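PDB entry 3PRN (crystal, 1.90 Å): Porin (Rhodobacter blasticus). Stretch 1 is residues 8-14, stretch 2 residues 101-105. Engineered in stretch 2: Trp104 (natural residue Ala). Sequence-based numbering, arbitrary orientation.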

# COMPACT_ATOMS: atom_id res chain seq x y z
N GLY A 8 5.62 12.43 -9.62
CA GLY A 8 6.84 11.67 -9.78
C GLY A 8 7.93 12.75 -10.10
O GLY A 8 7.59 13.83 -10.61
N ARG A 9 9.16 12.43 -9.72
CA ARG A 9 10.28 13.31 -10.09
C ARG A 9 11.50 12.43 -10.28
O ARG A 9 11.68 11.44 -9.54
N PHE A 10 12.38 12.85 -11.20
CA PHE A 10 13.65 12.11 -11.33
C PHE A 10 14.70 13.05 -11.94
O PHE A 10 14.29 14.00 -12.65
N GLY A 11 15.98 12.82 -11.74
CA GLY A 11 16.98 13.71 -12.31
C GLY A 11 18.34 13.28 -11.71
O GLY A 11 18.49 12.17 -11.19
N LEU A 12 19.29 14.19 -11.80
CA LEU A 12 20.65 13.95 -11.36
C LEU A 12 20.90 14.82 -10.11
O LEU A 12 20.47 15.97 -10.06
N GLN A 13 21.55 14.19 -9.15
CA GLN A 13 21.88 14.84 -7.89
C GLN A 13 23.39 14.65 -7.64
O GLN A 13 23.86 13.53 -7.55
N TYR A 14 24.06 15.80 -7.56
CA TYR A 14 25.52 15.81 -7.39
C TYR A 14 25.89 16.43 -6.04
O TYR A 14 25.40 17.49 -5.66
N GLY A 101 15.74 24.06 -7.32
CA GLY A 101 16.18 22.78 -7.89
C GLY A 101 14.97 21.80 -7.90
O GLY A 101 13.92 22.07 -7.28
N TYR A 102 15.14 20.66 -8.56
CA TYR A 102 14.01 19.73 -8.66
C TYR A 102 13.71 19.03 -7.36
O TYR A 102 12.62 18.42 -7.23
N GLU A 103 14.54 19.18 -6.32
CA GLU A 103 14.19 18.57 -5.04
C GLU A 103 13.80 19.62 -4.02
O GLU A 103 13.71 19.23 -2.84
N TRP A 104 13.54 20.87 -4.38
CA TRP A 104 13.14 21.93 -3.48
C TRP A 104 14.02 21.95 -2.23
O TRP A 104 13.54 21.76 -1.11
N SER A 105 15.30 22.19 -2.42
CA SER A 105 16.23 22.25 -1.28
C SER A 105 16.91 23.64 -1.21
O SER A 105 17.00 24.41 -2.18

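The most unusual feature of this contact is a glycine that makes room for a tyrosine ring: a CB on Gly11 would point toward the turn and lie 2.9 Å from Tyr102 CZ, a clash. With no side chain there, the Tyr102 ring (chi1 p) can lie against the strand backbone, its OH 3.2 Å from Gly11 C and its CE2 3.5 Å from Phe10 C. Leu12 O meets the ring edge, 3.5 Å from Tyr102 CE1, while the side chains of Phe10 and Leu12 point away.

On flanking strand positions Arg9 and Gln13 point toward the turn. Arg9, p at chi1 and then t, t, is long enough to run past the ring, with CG 4.1 Å from Tyr102 CD2, and to place one guanidinium face over Glu103 CA, 3.7 Å from NH1. Two waters extend its reach. Water 1 accepts from Arg9 NH1 (2.9 Å) and donates weakly to Tyr102 O (3.4 Å); water 2 accepts from Arg9 NH2 (2.8 Å) and donates to Glu103 O (2.9 Å).

Glu103 (m, t) brings OE2 within 3.2 Å of Gln13 NE2, a direct hydrogen bond from the extended t, t glutamine. Arg9 NH2, 4.4 Å from Glu103 OE2, adds only charge attraction. The engineered Trp104 (m) points sideways and barely participates, its CD1 4.5 Å from Arg9 NH1.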

# COMPACT_ATOMS: atom_id res chain seq x y z
CB ARG A 9 10.51 14.45 -9.12
CG ARG A 9 11.23 14.05 -7.83
CD ARG A 9 11.23 15.22 -6.84
NE ARG A 9 12.01 14.86 -5.68
CZ ARG A 9 11.96 15.51 -4.50
NH1 ARG A 9 11.18 16.54 -4.32
NH2 ARG A 9 12.75 15.02 -3.55
CB PHE A 10 13.44 10.83 -12.15
CG PHE A 10 13.00 11.02 -13.57
CD1 PHE A 10 13.91 11.35 -14.55
CD2 PHE A 10 11.67 10.88 -13.96
CE1 PHE A 10 13.54 11.56 -15.88
CE2 PHE A 10 11.31 11.04 -15.29
CZ PHE A 10 12.22 11.38 -16.24
CB LEU A 12 21.65 14.39 -12.46
CG LEU A 12 21.56 13.56 -13.74
CD1 LEU A 12 22.34 14.27 -14.86
CD2 LEU A 12 22.10 12.16 -13.52
CB GLN A 13 21.10 14.20 -6.75
CG GLN A 13 21.32 14.90 -5.40
CD GLN A 13 21.07 13.91 -4.27
OE1 GLN A 13 21.95 13.15 -3.91
NE2 GLN A 13 19.84 13.81 -3.73
CB TYR A 14 26.16 16.59 -8.54
CG TYR A 14 27.63 16.94 -8.33
CD1 TYR A 14 28.63 16.04 -8.66
CD2 TYR A 14 27.99 18.17 -7.79
CE1 TYR A 14 29.97 16.37 -8.48
CE2 TYR A 14 29.32 18.52 -7.60
CZ TYR A 14 30.31 17.61 -7.97
OH TYR A 14 31.63 17.96 -7.76
CB TYR A 102 14.24 18.74 -9.80
CG TYR A 102 14.98 17.46 -9.54
CD1 TYR A 102 16.35 17.44 -9.44
CD2 TYR A 102 14.28 16.24 -9.36
CE1 TYR A 102 17.04 16.26 -9.26
CE2 TYR A 102 14.96 15.06 -9.12
CZ TYR A 102 16.34 15.07 -9.11
OH TYR A 102 17.06 13.97 -8.90
CB GLU A 103 15.35 17.71 -4.52
CG GLU A 103 15.69 16.61 -5.52
CD GLU A 103 17.02 15.96 -5.15
OE1 GLU A 103 18.07 16.67 -5.16
OE2 GLU A 103 16.98 14.77 -4.86
CB TRP A 104 11.62 21.88 -2.97
CG TRP A 104 11.00 21.90 -4.35
CD1 TRP A 104 10.41 20.89 -5.00
CD2 TRP A 104 11.08 23.02 -5.22
NE1 TRP A 104 10.14 21.36 -6.33
CE2 TRP A 104 10.56 22.61 -6.44
CE3 TRP A 104 11.54 24.34 -5.08
CZ2 TRP A 104 10.51 23.45 -7.57
CZ3 TRP A 104 11.47 25.18 -6.22
CH2 TRP A 104 10.98 24.75 -7.40
CB SER A 105 17.32 21.18 -1.42
OG SER A 105 18.11 21.46 -2.56
O HOH W 1 9.45 18.14 -6.01
O HOH W 2 12.63 16.91 -1.46